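Local coordinates for uncharacterized protein (Legionella pneumophila subsp. pneumophila str. Philadelphia 1, PDB 4RXV) that is of unknown function but carries an N-terminal RavJ-type domain of peptidase clan CA, consistent with a cysteine peptidase-like fold and possibly such an activity, at residues Q47-N52 / V97-C102; P58-W63 / S88-D93. All coordinates share one frame; numbering follows the deposited sequence. Where two conformers were deposited one is given.

Contact 1. Residues Q47-N52 / V97-C102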
ATOM      1  N   GLN A  47       9.662   1.400  18.298  1.00 17.56           N
ATOM      2  CA  GLN A  47      10.596   1.176  19.381  1.00 20.40           C
ATOM      3  C   GLN A  47      10.066   0.092  20.312  1.00 20.38           C
ATOM      4  O   GLN A  47      10.796  -0.823  20.713  1.00 23.07           O
ATOM      5  CB  GLN A  47      10.840   2.478  20.141  1.00 26.01           C
ATOM      6  CG  GLN A  47      11.637   3.479  19.337  1.00 33.53           C
ATOM      7  CD  GLN A  47      13.005   2.941  18.946  1.00 38.72           C
ATOM      8  OE1 GLN A  47      13.369   2.920  17.766  1.00 39.49           O
ATOM      9  NE2 GLN A  47      13.764   2.494  19.936  1.00 41.14           N
ATOM     10  N   LYS A  48       8.791   0.193  20.666  1.00 19.05           N
ATOM     11  CA  LYS A  48       8.171  -0.775  21.561  1.00 19.51           C
ATOM     12  C   LYS A  48       8.077  -2.167  20.925  1.00 19.08           C
ATOM     13  O   LYS A  48       8.352  -3.170  21.585  1.00 20.27           O
ATOM     14  CB  LYS A  48       6.789  -0.270  21.967  1.00 20.50           C
ATOM     15  CG  LYS A  48       6.859   0.991  22.813  1.00 22.70           C
ATOM     16  CD  LYS A  48       5.498   1.540  23.173  1.00 29.46           C
ATOM     17  CE  LYS A  48       5.657   2.755  24.081  1.00 31.96           C
ATOM     18  NZ  LYS A  48       4.384   3.231  24.685  1.00 35.79           N
ATOM     19  N   TYR A  49       7.714  -2.224  19.648  1.00 17.67           N
ATOM     20  CA  TYR A  49       7.634  -3.480  18.926  1.00 16.95           C
ATOM     21  C   TYR A  49       8.976  -4.206  18.852  1.00 18.15           C
ATOM     22  O   TYR A  49       9.052  -5.420  19.078  1.00 19.21           O
ATOM     23  CB  TYR A  49       7.140  -3.176  17.516  1.00 14.67           C
ATOM     24  CG  TYR A  49       7.230  -4.321  16.554  1.00 12.99           C
ATOM     25  CD1 TYR A  49       6.188  -5.218  16.431  1.00 12.24           C
ATOM     26  CD2 TYR A  49       8.346  -4.488  15.731  1.00 13.75           C
ATOM     27  CE1 TYR A  49       6.239  -6.248  15.517  1.00 12.73           C
ATOM     28  CE2 TYR A  49       8.408  -5.514  14.802  1.00 14.10           C
ATOM     29  CZ  TYR A  49       7.363  -6.395  14.707  1.00 13.15           C
ATOM     30  OH  TYR A  49       7.390  -7.426  13.791  1.00 15.19           O
ATOM     31  N   SER A  50      10.016  -3.455  18.502  1.00 18.32           N
ATOM     32  CA  SER A  50      11.272  -4.040  18.024  1.00 20.33           C
ATOM     33  C   SER A  50      11.935  -4.928  19.052  1.00 19.57           C
ATOM     34  O   SER A  50      12.575  -5.921  18.686  1.00 23.17           O
ATOM     35  CB  SER A  50      12.246  -2.944  17.582  1.00 25.09           C
ATOM     36  OG  SER A  50      12.590  -2.088  18.659  1.00 26.51           O
ATOM     37  N   THR A  51      11.764  -4.586  20.329  1.00 16.97           N
ATOM     38  CA  THR A  51      12.393  -5.324  21.418  1.00 17.95           C
ATOM     39  C   THR A  51      11.401  -6.137  22.238  1.00 17.57           C
ATOM     40  O   THR A  51      11.783  -6.708  23.244  1.00 18.40           O
ATOM     41  CB  THR A  51      13.137  -4.374  22.361  1.00 21.83           C
ATOM     42  OG1 THR A  51      12.232  -3.346  22.802  1.00 22.73           O
ATOM     43  CG2 THR A  51      14.322  -3.760  21.640  1.00 24.19           C
ATOM     44  N   ASN A  52      10.144  -6.199  21.810  1.00 17.25           N
ATOM     45  CA  ASN A  52       9.154  -7.062  22.449  1.00 16.20           C
ATOM     46  C   ASN A  52       9.405  -8.472  21.953  1.00 14.02           C
ATOM     47  O   ASN A  52       9.584  -8.674  20.762  1.00 16.12           O
ATOM     48  CB  ASN A  52       7.742  -6.592  22.066  1.00 17.91           C
ATOM     49  CG  ASN A  52       6.649  -7.296  22.844  1.00 20.58           C
ATOM     50  OD1 ASN A  52       6.579  -8.526  22.870  1.00 21.87           O
ATOM     51  ND2 ASN A  52       5.773  -6.515  23.468  1.00 23.56           N
ATOM     52  N   VAL A  97      -1.197  -5.412  16.999  1.00 13.08           N
ATOM     53  CA  VAL A  97      -0.071  -5.160  16.118  1.00 11.56           C
ATOM     54  C   VAL A  97      -0.305  -5.691  14.701  1.00 10.65           C
ATOM     55  O   VAL A  97      -0.650  -6.856  14.499  1.00 11.87           O
ATOM     56  CB  VAL A  97       1.188  -5.811  16.709  1.00 11.88           C
ATOM     57  CG1 VAL A  97       2.350  -5.773  15.739  1.00 12.75           C
ATOM     58  CG2 VAL A  97       1.567  -5.110  17.989  1.00 13.42           C
ATOM     59  N   ARG A  98      -0.082  -4.807  13.734  1.00  9.71           N
ATOM     60  CA  ARG A  98       0.057  -5.139  12.310  1.00  8.70           C
ATOM     61  C   ARG A  98       1.395  -4.582  11.869  1.00  9.05           C
ATOM     62  O   ARG A  98       1.808  -3.545  12.390  1.00 10.32           O
ATOM     63  CB  ARG A  98      -1.089  -4.538  11.494  1.00  8.79           C
ATOM     64  CG  ARG A  98      -2.469  -5.047  11.928  1.00  8.71           C
ATOM     65  CD  ARG A  98      -3.591  -4.430  11.074  1.00  8.66           C
ATOM     66  NE  ARG A  98      -3.662  -3.006  11.334  1.00  8.65           N
ATOM     67  CZ  ARG A  98      -4.289  -2.113  10.570  1.00  8.54           C
ATOM     68  NH1 ARG A  98      -4.964  -2.471   9.479  1.00  8.86           N
ATOM     69  NH2 ARG A  98      -4.238  -0.836  10.916  1.00  8.93           N
ATOM     70  N   VAL A  99       2.064  -5.258  10.941  1.00  8.69           N
ATOM     71  CA  VAL A  99       3.423  -4.892  10.577  1.00  8.66           C
ATOM     72  C   VAL A  99       3.603  -4.869   9.079  1.00  8.24           C
ATOM     73  O   VAL A  99       3.187  -5.781   8.393  1.00  9.17           O
ATOM     74  CB  VAL A  99       4.443  -5.910  11.146  1.00 10.33           C
ATOM     75  CG1 VAL A  99       5.879  -5.455  10.842  1.00 11.60           C
ATOM     76  CG2 VAL A  99       4.252  -6.143  12.621  1.00 11.86           C
ATOM     77  N   SER A 100       4.314  -3.856   8.587  1.00  8.43           N
ATOM     78  CA  SER A 100       4.762  -3.850   7.196  1.00  8.75           C
ATOM     79  C   SER A 100       5.996  -2.950   7.043  1.00  9.46           C
ATOM     80  O   SER A 100       6.576  -2.493   8.038  1.00 10.00           O
ATOM     81  CB  SER A 100       3.627  -3.464   6.252  1.00  9.24           C
ATOM     82  OG  SER A 100       3.926  -3.814   4.930  1.00 10.18           O
ATOM     83  N   GLU A 101       6.419  -2.725   5.801  1.00  9.54           N
ATOM     84  CA  GLU A 101       7.648  -2.005   5.521  1.00  9.58           C
ATOM     85  C   GLU A 101       7.611  -1.502   4.065  1.00  8.90           C
ATOM     86  O   GLU A 101       6.614  -1.687   3.346  1.00  9.34           O
ATOM     87  CB  GLU A 101       8.887  -2.866   5.848  1.00 10.33           C
ATOM     88  CG  GLU A 101       8.772  -4.319   5.419  1.00 11.32           C
ATOM     89  CD  GLU A 101       8.543  -4.431   3.948  1.00 12.51           C
ATOM     90  OE1 GLU A 101       7.493  -4.958   3.534  1.00 14.48           O
ATOM     91  OE2 GLU A 101       9.417  -3.959   3.192  1.00 14.33           O
ATOM     92  N   CYS A 102       8.680  -0.842   3.639  1.00  9.38           N
ATOM     93  CA  CYS A 102       8.691  -0.040   2.417  1.00  9.67           C
ATOM     94  C   CYS A 102       8.384  -0.823   1.149  1.00  9.70           C
ATOM     95  O   CYS A 102       7.818  -0.280   0.200  1.00  9.92           O
ATOM     96  CB  CYS A 102      10.070   0.627   2.290  1.00 10.26           C
ATOM     97  SG  CYS A 102      10.239   1.942   1.099  1.00 10.51           S
TER
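Y49, in the closing turn of helix 37-50, faces V97 and V99 on strand 95-100, and the backbones stay well apart: the nearest alpha carbons, Y49 CA and V97 CA, are separated by 8.4 Å. No hydrogen bond crosses the gap, which side chains bridge. After Y49 the chain makes a turn in which N52 N bonds to Y49 O at 3.0 Å. Next to Y49, S50 OG reaches back to Q47 O at 3.0 Å, approaching from 38° out of the carbonyl plane.

The tyrosine ring extends toward the strand because CG is anti to the backbone N (chi1 170°), and it crosses both valines at about a right angle. V99 makes the closer approach: its CG2 methyl, 3.5 Å from Y49 CE1, is also 3.6 Å from Y49 OH, so that this branch lies along the CE1, CZ and OH side of the ring. Of the tyrosine atoms, V99 CG1 comes near the hydroxyl oxygen OH, at 3.9 Å. Nearer the root of the ring, V97 offers its CG1 branch to Y49 CE1 at 3.9 Å and equally to CD1. Both methyls meet the ring obliquely, giving an apolar contact between buried residues.

Between V97 and V99, R98 starts away from the helix; its guanidinium bonds to the E16 carbonyl and N85 and makes a cation-pi contact with Y224. V22 on strand 22-23 and F60 on helix 60-64 both touch Y49, V97 and V99, while I92 of strand 91-92 packs on Y49 and V97; the contact thus seats the C-terminal end of helix 37-50 on the small mixed sheet.

Contact 2. Residues P58-W63 / S88-D93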
ATOM      1  N   PRO A  58       6.687 -15.939  14.467  1.00 18.01           N
ATOM      2  CA  PRO A  58       5.935 -15.818  13.212  1.00 17.84           C
ATOM      3  C   PRO A  58       4.488 -15.408  13.492  1.00 16.73           C
ATOM      4  O   PRO A  58       3.925 -15.851  14.503  1.00 18.25           O
ATOM      5  CB  PRO A  58       5.983 -17.237  12.627  1.00 22.45           C
ATOM      6  CG  PRO A  58       7.072 -17.944  13.343  1.00 25.87           C
ATOM      7  CD  PRO A  58       7.137 -17.322  14.708  1.00 21.24           C
ATOM      8  N   PRO A  59       3.870 -14.616  12.601  1.00 15.72           N
ATOM      9  CA  PRO A  59       4.398 -14.149  11.313  1.00 15.05           C
ATOM     10  C   PRO A  59       5.152 -12.821  11.413  1.00 13.76           C
ATOM     11  O   PRO A  59       5.668 -12.349  10.403  1.00 13.48           O
ATOM     12  CB  PRO A  59       3.126 -13.939  10.492  1.00 16.23           C
ATOM     13  CG  PRO A  59       2.134 -13.460  11.505  1.00 16.08           C
ATOM     14  CD  PRO A  59       2.458 -14.236  12.772  1.00 17.15           C
ATOM     15  N   PHE A  60       5.188 -12.219  12.602  1.00 13.92           N
ATOM     16  CA  PHE A  60       5.804 -10.910  12.783  1.00 13.22           C
ATOM     17  C   PHE A  60       7.243 -10.871  12.286  1.00 12.85           C
ATOM     18  O   PHE A  60       7.653  -9.909  11.622  1.00 13.92           O
ATOM     19  CB  PHE A  60       5.711 -10.485  14.251  1.00 14.02           C
ATOM     20  CG  PHE A  60       4.311 -10.530  14.764  1.00 13.35           C
ATOM     21  CD1 PHE A  60       3.398  -9.547  14.413  1.00 14.37           C
ATOM     22  CD2 PHE A  60       3.873 -11.612  15.516  1.00 14.64           C
ATOM     23  CE1 PHE A  60       2.090  -9.630  14.839  1.00 14.93           C
ATOM     24  CE2 PHE A  60       2.579 -11.685  15.945  1.00 16.94           C
ATOM     25  CZ  PHE A  60       1.685 -10.696  15.608  1.00 16.75           C
ATOM     26  N   SER A  61       8.016 -11.911  12.607  1.00 13.92           N
ATOM     27  CA  SER A  61       9.397 -12.023  12.147  1.00 15.68           C
ATOM     28  C   SER A  61       9.509 -11.842  10.630  1.00 13.84           C
ATOM     29  O   SER A  61      10.406 -11.142  10.137  1.00 14.85           O
ATOM     30  CB  SER A  61       9.968 -13.409  12.506  1.00 18.36           C
ATOM     31  OG  SER A  61      10.204 -13.575  13.887  1.00 23.80           O
ATOM     32  N   GLN A  62       8.627 -12.508   9.897  1.00 13.89           N
ATOM     33  CA  GLN A  62       8.662 -12.494   8.444  1.00 13.87           C
ATOM     34  C   GLN A  62       8.118 -11.167   7.890  1.00 12.63           C
ATOM     35  O   GLN A  62       8.666 -10.603   6.922  1.00 13.41           O
ATOM     36  CB  GLN A  62       7.876 -13.676   7.869  1.00 15.61           C
ATOM     37  CG  GLN A  62       8.498 -15.060   8.103  1.00 17.91           C
ATOM     38  CD  GLN A  62       8.413 -15.549   9.547  1.00 18.92           C
ATOM     39  OE1 GLN A  62       7.388 -15.387  10.230  1.00 18.59           O
ATOM     40  NE2 GLN A  62       9.497 -16.150  10.017  1.00 21.37           N
ATOM     41  N   TRP A  63       7.068 -10.633   8.526  1.00 12.84           N
ATOM     42  CA  TRP A  63       6.508  -9.350   8.079  1.00 12.94           C
ATOM     43  C   TRP A  63       7.557  -8.240   8.232  1.00 13.75           C
ATOM     44  O   TRP A  63       7.643  -7.320   7.424  1.00 15.18           O
ATOM     45  CB  TRP A  63       5.272  -9.005   8.892  1.00 13.91           C
ATOM     46  CG  TRP A  63       4.100  -9.871   8.638  1.00 13.45           C
ATOM     47  CD1 TRP A  63       3.900 -10.707   7.580  1.00 14.16           C
ATOM     48  CD2 TRP A  63       2.930  -9.971   9.453  1.00 13.89           C
ATOM     49  NE1 TRP A  63       2.663 -11.305   7.666  1.00 14.54           N
ATOM     50  CE2 TRP A  63       2.054 -10.880   8.816  1.00 14.27           C
ATOM     51  CE3 TRP A  63       2.530  -9.372  10.655  1.00 15.30           C
ATOM     52  CZ2 TRP A  63       0.806 -11.195   9.333  1.00 15.33           C
ATOM     53  CZ3 TRP A  63       1.293  -9.695  11.174  1.00 16.50           C
ATOM     54  CH2 TRP A  63       0.442 -10.594  10.507  1.00 15.77           C
ATOM     55  N   SER A  88      -3.967 -10.618  16.683  1.00 19.50           N
ATOM     56  CA  SER A  88      -3.519 -11.656  17.580  1.00 23.51           C
ATOM     57  C   SER A  88      -3.405 -11.062  18.960  1.00 23.00           C
ATOM     58  O   SER A  88      -3.827  -9.929  19.204  1.00 23.86           O
ATOM     59  CB  SER A  88      -2.160 -12.202  17.148  1.00 28.44           C
ATOM     60  OG  SER A  88      -1.129 -11.299  17.496  1.00 30.21           O
ATOM     61  N   SER A  89      -2.830 -11.846  19.861  1.00 25.35           N
ATOM     62  CA  SER A  89      -2.598 -11.425  21.230  1.00 31.31           C
ATOM     63  C   SER A  89      -1.586 -10.283  21.334  1.00 27.68           C
ATOM     64  O   SER A  89      -1.582  -9.547  22.318  1.00 30.09           O
ATOM     65  CB  SER A  89      -2.090 -12.616  22.037  1.00 35.02           C
ATOM     66  OG  SER A  89      -2.796 -13.795  21.678  1.00 45.63           O
ATOM     67  N   PHE A  90      -0.734 -10.132  20.325  1.00 22.61           N
ATOM     68  CA  PHE A  90       0.311  -9.119  20.360  1.00 19.56           C
ATOM     69  C   PHE A  90      -0.318  -7.734  20.189  1.00 18.23           C
ATOM     70  O   PHE A  90      -0.888  -7.425  19.129  1.00 17.39           O
ATOM     71  CB  PHE A  90       1.326  -9.409  19.245  1.00 17.11           C
ATOM     72  CG  PHE A  90       2.597  -8.589  19.295  1.00 15.36           C
ATOM     73  CD1 PHE A  90       2.915  -7.743  20.343  1.00 16.97           C
ATOM     74  CD2 PHE A  90       3.491  -8.692  18.252  1.00 14.87           C
ATOM     75  CE1 PHE A  90       4.115  -7.016  20.330  1.00 15.41           C
ATOM     76  CE2 PHE A  90       4.663  -7.975  18.239  1.00 13.88           C
ATOM     77  CZ  PHE A  90       4.979  -7.135  19.272  1.00 14.61           C
ATOM     78  N   LYS A  91      -0.244  -6.927  21.245  1.00 19.13           N
ATOM     79  CA  LYS A  91      -0.725  -5.540  21.261  0.57 20.83           C
ATOM     80  C   LYS A  91       0.353  -4.571  21.746  1.00 20.55           C
ATOM     81  O   LYS A  91       1.204  -4.946  22.564  1.00 22.85           O
ATOM     82  CB  LYS A  91      -1.889  -5.374  22.229  0.57 26.69           C
ATOM     83  CG  LYS A  91      -2.988  -6.376  22.116  0.57 34.55           C
ATOM     84  CD  LYS A  91      -3.922  -6.163  23.293  1.00 38.30           C
ATOM     85  CE  LYS A  91      -4.164  -7.398  24.132  1.00 46.44           C
ATOM     86  NZ  LYS A  91      -3.696  -7.156  25.520  1.00 54.13           N
ATOM     87  N   ILE A  92       0.277  -3.330  21.274  1.00 19.49           N
ATOM     88  CA  ILE A  92       1.100  -2.216  21.713  1.00 22.19           C
ATOM     89  C   ILE A  92       0.144  -1.049  21.988  1.00 23.76           C
ATOM     90  O   ILE A  92      -0.731  -0.732  21.174  1.00 26.22           O
ATOM     91  CB  ILE A  92       2.151  -1.834  20.645  1.00 20.65           C
ATOM     92  CG1 ILE A  92       3.142  -2.984  20.454  1.00 19.43           C
ATOM     93  CG2 ILE A  92       2.872  -0.518  21.001  1.00 22.61           C
ATOM     94  CD1 ILE A  92       4.084  -2.791  19.298  1.00 21.64           C
ATOM     95  N   ASP A  93       0.301  -0.430  23.154  1.00 28.56           N
ATOM     96  CA  ASP A  93      -0.597   0.633  23.599  1.00 29.46           C
ATOM     97  C   ASP A  93      -2.065   0.225  23.436  1.00 27.44           C
ATOM     98  O   ASP A  93      -2.912   1.026  23.027  1.00 29.26           O
ATOM     99  CB  ASP A  93      -0.310   1.933  22.847  1.00 33.05           C
ATOM    100  CG  ASP A  93       1.080   2.475  23.128  1.00 38.51           C
ATOM    101  OD1 ASP A  93       1.604   2.222  24.234  1.00 39.22           O
ATOM    102  OD2 ASP A  93       1.645   3.153  22.246  1.00 38.87           O
TER
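The F60 ring receives the edge of F90 on one face and the hydroxyl of S88 at its rim. F90 CD2 stands 3.6 Å above the F60 plane, over the ring centre, and is therefore nearly equidistant from all six carbons. The planes are at 83° and the centroids 5.0 Å apart, a T-shaped stack in which F60 supplies the face and F90 the edge. S88 OG lies near the F60 plane, 3.4 Å from F60 CZ. P59 CG packs over one face of W63, 3.4 Å above its plane.

F90 CG is anti to the backbone N (chi1 -170°), which carries the ring toward helix 60-64. At the start of the same segment S88 OG accepts a bond from F90 N, 3.1 Å long with an N-H...O angle of 159°, forming an ST turn. The serine that touches the rim of F60 thereby also ties down the backbone of F90, linking the two partners of that ring.

V97, N52 and L54 also touch F90. With no hydrogen bond across the segments, attraction here probably comes from dispersion and from the electrostatics of the T-shaped pair, in which the C-H at F90 CD2 points at the pi cloud of F60; the serine oxygen at the rim, where ring hydrogens are slightly positive, is probably favourable too.

Overall arrangement
Contacts 1 and 2 have centres 7 Å apart and meet at the mixed sheet of the RavJ peptidase domain: contact 1 sets helix 37-50 against strand 95-100, contact 2 sets helix 60-64 against the loop that leads into strand 91-92. The backbone joins them through V97 N and F90 O, 2.9 Å apart, and the salt bridge of K48 with D93 ties their outer parts. Contact 1 is wholly buried and relies on aliphatic branches against a tyrosine; contact 2 pairs two buried phenylalanines but reaches the surface at S88, where a polar turn enters. Y49, the ring of contact 1, also packs on F60, the ring of contact 2, so the two apolar groups adjoin.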